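Local coordinates for protein acinetobacter secreted protease CpaA (Acinetobacter nosocomialis M2, PDB 6O38) that is a secreted metalloprotease with a zinc site, probably exported by the type II secretion system, and forms a complex with its chaperone CpaB, at residues D61-L69 with F82-A93. Numbering follows the deposited sequence.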
loop_
_atom_site.group_PDB
_atom_site.type_symbol
_atom_site.label_atom_id
_atom_site.label_comp_id
_atom_site.label_asym_id
_atom_site.label_seq_id
_atom_site.Cartn_x
_atom_site.Cartn_y
_atom_site.Cartn_z
ATOM N N ASP A 61 6.017 18.466 -9.617
ATOM C CA ASP A 61 7.022 17.693 -8.898
ATOM C C ASP A 61 7.619 18.553 -7.790
ATOM O O ASP A 61 8.155 19.635 -8.055
ATOM C CB ASP A 61 8.105 17.219 -9.865
ATOM C CG ASP A 61 9.194 16.410 -9.183
ATOM O OD1 ASP A 61 9.012 16.008 -8.014
ATOM O OD2 ASP A 61 10.241 16.175 -9.823
ATOM N N THR A 62 7.527 18.075 -6.548
ATOM C CA THR A 62 7.987 18.824 -5.384
ATOM C C THR A 62 9.243 18.222 -4.767
ATOM O O THR A 62 9.562 18.519 -3.610
ATOM C CB THR A 62 6.875 18.906 -4.337
ATOM O OG1 THR A 62 6.610 17.596 -3.820
ATOM C CG2 THR A 62 5.609 19.456 -4.960
ATOM N N SER A 63 9.965 17.386 -5.517
ATOM C CA SER A 63 11.101 16.672 -4.944
ATOM C C SER A 63 12.264 17.604 -4.621
ATOM O O SER A 63 13.076 17.292 -3.743
ATOM C CB SER A 63 11.559 15.567 -5.897
ATOM O OG SER A 63 11.872 16.093 -7.175
ATOM N N ASN A 64 12.366 18.742 -5.309
ATOM C CA ASN A 64 13.441 19.699 -5.078
ATOM C C ASN A 64 12.933 20.979 -4.420
ATOM O O ASN A 64 13.518 22.050 -4.594
ATOM C CB ASN A 64 14.168 20.013 -6.385
ATOM C CG ASN A 64 13.264 20.652 -7.421
ATOM O OD1 ASN A 64 12.038 20.551 -7.345
ATOM N ND2 ASN A 64 13.868 21.310 -8.403
ATOM N N THR A 65 11.846 20.879 -3.664
ATOM C CA THR A 65 11.290 21.985 -2.899
ATOM C C THR A 65 11.341 21.645 -1.412
ATOM O O THR A 65 11.840 20.591 -1.009
ATOM C CB THR A 65 9.853 22.290 -3.335
ATOM O OG1 THR A 65 8.991 21.221 -2.924
ATOM C CG2 THR A 65 9.774 22.440 -4.845
ATOM N N ASN A 66 10.816 22.553 -0.590
ATOM C CA ASN A 66 10.711 22.333 0.846
ATOM C C ASN A 66 9.300 21.938 1.268
ATOM O O ASN A 66 8.971 22.011 2.457
ATOM C CB ASN A 66 11.165 23.578 1.611
ATOM C CG ASN A 66 10.222 24.752 1.430
ATOM O OD1 ASN A 66 9.628 24.928 0.367
ATOM N ND2 ASN A 66 10.081 25.563 2.473
ATOM N N ILE A 67 8.467 21.523 0.321
ATOM C CA ILE A 67 7.098 21.108 0.604
ATOM C C ILE A 67 7.112 19.606 0.899
ATOM O O ILE A 67 7.511 18.826 0.020
ATOM C CB ILE A 67 6.160 21.431 -0.563
ATOM C CG1 ILE A 67 6.049 22.946 -0.740
ATOM C CG2 ILE A 67 4.791 20.808 -0.337
ATOM C CD1 ILE A 67 5.198 23.365 -1.912
ATOM N N PRO A 68 6.701 19.174 2.092
ATOM C CA PRO A 68 6.759 17.738 2.420
ATOM C C PRO A 68 5.802 16.874 1.613
ATOM O O PRO A 68 5.909 15.643 1.684
ATOM C CB PRO A 68 6.401 17.704 3.913
ATOM C CG PRO A 68 6.652 19.099 4.407
ATOM C CD PRO A 68 6.317 19.991 3.253
ATOM N N LEU A 69 4.877 17.463 0.862
ATOM C CA LEU A 69 3.988 16.681 0.019
ATOM C C LEU A 69 4.724 16.210 -1.230
ATOM O O LEU A 69 5.662 16.856 -1.704
ATOM C CB LEU A 69 2.757 17.500 -0.373
ATOM C CG LEU A 69 1.967 18.141 0.772
ATOM C CD1 LEU A 69 0.731 18.856 0.242
ATOM C CD2 LEU A 69 1.583 17.105 1.817
ATOM N N PHE A 82 7.718 30.333 -5.812
ATOM C CA PHE A 82 8.881 29.684 -5.224
ATOM C C PHE A 82 10.094 30.594 -5.342
ATOM O O PHE A 82 10.256 31.302 -6.341
ATOM C CB PHE A 82 9.176 28.339 -5.901
ATOM C CG PHE A 82 8.090 27.318 -5.726
ATOM C CD1 PHE A 82 8.087 26.468 -4.633
ATOM C CD2 PHE A 82 7.074 27.203 -6.660
ATOM C CE1 PHE A 82 7.089 25.526 -4.471
ATOM C CE2 PHE A 82 6.072 26.264 -6.504
ATOM C CZ PHE A 82 6.081 25.424 -5.409
ATOM N N ILE A 83 10.941 30.573 -4.316
ATOM C CA ILE A 83 12.204 31.300 -4.311
ATOM C C ILE A 83 13.305 30.309 -3.964
ATOM O O ILE A 83 13.258 29.671 -2.906
ATOM C CB ILE A 83 12.197 32.474 -3.317
ATOM C CG1 ILE A 83 11.148 33.511 -3.720
ATOM C CG2 ILE A 83 13.577 33.112 -3.239
ATOM C CD1 ILE A 83 11.114 34.728 -2.821
ATOM N N PHE A 84 14.286 30.176 -4.852
ATOM C CA PHE A 84 15.358 29.213 -4.656
ATOM C C PHE A 84 16.202 29.591 -3.438
ATOM O O PHE A 84 16.079 30.680 -2.869
ATOM C CB PHE A 84 16.228 29.123 -5.912
ATOM C CG PHE A 84 17.076 27.883 -5.980
ATOM C CD1 PHE A 84 16.502 26.648 -6.232
ATOM C CD2 PHE A 84 18.448 27.953 -5.802
ATOM C CE1 PHE A 84 17.279 25.507 -6.297
ATOM C CE2 PHE A 84 19.230 26.816 -5.868
ATOM C CZ PHE A 84 18.645 25.591 -6.116
ATOM N N ASN A 85 17.066 28.664 -3.032
ATOM C CA ASN A 85 17.942 28.877 -1.883
ATOM C C ASN A 85 19.182 28.016 -2.072
ATOM O O ASN A 85 19.097 26.787 -2.002
ATOM C CB ASN A 85 17.228 28.535 -0.578
ATOM C CG ASN A 85 18.074 28.828 0.644
ATOM O OD1 ASN A 85 18.909 28.017 1.044
ATOM N ND2 ASN A 85 17.859 29.991 1.247
ATOM N N SER A 86 20.327 28.659 -2.312
ATOM C CA SER A 86 21.562 27.911 -2.525
ATOM C C SER A 86 22.048 27.242 -1.246
ATOM O O SER A 86 22.672 26.177 -1.306
ATOM C CB SER A 86 22.645 28.831 -3.085
ATOM O OG SER A 86 22.252 29.381 -4.330
ATOM N N SER A 87 21.777 27.846 -0.086
ATOM C CA SER A 87 22.215 27.259 1.177
ATOM C C SER A 87 21.516 25.935 1.455
ATOM O O SER A 87 22.086 25.062 2.119
ATOM C CB SER A 87 21.971 28.240 2.325
ATOM O OG SER A 87 22.646 29.465 2.101
ATOM N N GLN A 88 20.290 25.766 0.959
ATOM C CA GLN A 88 19.543 24.531 1.130
ATOM C C GLN A 88 19.361 23.752 -0.164
ATOM O O GLN A 88 18.893 22.609 -0.117
ATOM C CB GLN A 88 18.166 24.828 1.743
ATOM C CG GLN A 88 18.231 25.477 3.118
ATOM C CD GLN A 88 16.890 26.018 3.574
ATOM O OE1 GLN A 88 16.096 26.502 2.768
ATOM N NE2 GLN A 88 16.631 25.937 4.874
ATOM N N ASN A 89 19.717 24.339 -1.311
ATOM C CA ASN A 89 19.613 23.683 -2.617
ATOM C C ASN A 89 18.182 23.230 -2.900
ATOM O O ASN A 89 17.947 22.155 -3.456
ATOM C CB ASN A 89 20.591 22.510 -2.727
ATOM C CG ASN A 89 20.914 22.152 -4.165
ATOM O OD1 ASN A 89 20.768 22.974 -5.069
ATOM N ND2 ASN A 89 21.357 20.918 -4.383
ATOM N N LYS A 90 17.214 24.059 -2.513
ATOM C CA LYS A 90 15.803 23.748 -2.697
ATOM C C LYS A 90 15.038 25.023 -3.012
ATOM O O LYS A 90 15.470 26.131 -2.682
ATOM C CB LYS A 90 15.205 23.071 -1.453
ATOM C CG LYS A 90 15.677 21.644 -1.222
ATOM C CD LYS A 90 15.161 21.092 0.097
ATOM C CE LYS A 90 15.733 21.857 1.280
ATOM N NZ LYS A 90 15.380 21.221 2.580
ATOM N N TRP A 91 13.888 24.854 -3.663
ATOM C CA TRP A 91 12.974 25.957 -3.930
ATOM C C TRP A 91 12.058 26.144 -2.726
ATOM O O TRP A 91 11.268 25.252 -2.398
ATOM C CB TRP A 91 12.153 25.693 -5.192
ATOM C CG TRP A 91 12.928 25.809 -6.470
ATOM C CD1 TRP A 91 13.564 24.804 -7.139
ATOM C CD2 TRP A 91 13.140 26.998 -7.241
ATOM N NE1 TRP A 91 14.161 25.293 -8.275
ATOM C CE2 TRP A 91 13.916 26.638 -8.361
ATOM C CE3 TRP A 91 12.750 28.333 -7.092
ATOM C CZ2 TRP A 91 14.311 27.564 -9.325
ATOM C CZ3 TRP A 91 13.143 29.250 -8.050
ATOM C CH2 TRP A 91 13.917 28.862 -9.150
ATOM N N ILE A 92 12.163 27.296 -2.074
ATOM C CA ILE A 92 11.347 27.604 -0.903
ATOM C C ILE A 92 10.016 28.175 -1.368
ATOM O O ILE A 92 9.978 29.131 -2.153
ATOM C CB ILE A 92 12.075 28.584 0.032
ATOM C CG1 ILE A 92 13.414 27.997 0.480
ATOM C CG2 ILE A 92 11.206 28.913 1.237
ATOM C CD1 ILE A 92 14.180 28.884 1.437
ATOM N N ALA A 93 8.922 27.593 -0.884
ATOM C CA ALA A 93 7.591 28.018 -1.293
ATOM C C ALA A 93 7.156 29.258 -0.523
ATOM O O ALA A 93 7.449 29.404 0.669
ATOM C CB ALA A 93 6.582 26.890 -1.080
#
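Trp91 N gives its hydrogen to Asn64 O at 3.0 Å, an almost straight bond (169°) lying in the carbonyl plane. The carbonyl of the same tryptophan, Trp91 O, accepts from Asn66 N at 3.3 Å, a more bent bond (139°) with the donor tilted from the carbonyl plane. These two bonds flank Thr65 and make a single beta bridge between it and Trp91. Strand 90-98 then runs past Asn66, whose side chain takes over from the backbone: Ala93 N donates to Asn66 OD1 at 3.0 Å. CG of Asn66 sits between the backbone N and the carbonyl carbon (chi1 68°), which turns the amide toward strand 90-98 and sets ND2 against Ile92 CG2. In this StcE-type beta-sandwich domain, the loop between strands 58-61 and 71-74 thus docks on the hairpin formed by 79-85 and 90-98. The loop is braced from within by a type I turn, Thr62 to Thr65; Thr62 O accepts from both Thr65 N and Thr65 OG1, the latter at 2.8 Å. Asn64 ND2 lies 3.7 Å from Trp91 CD1, at the indole edge, but donates to Leu38 O, and Trp91 NE1 to Pro39 O, so the loop after strand 35-37 satisfies both. Farther along the loop the contact turns apolar: Ile67 CD1 meets the edge of the Phe82 ring at CE1, 3.8 Å away, and also touches Ala93 CB.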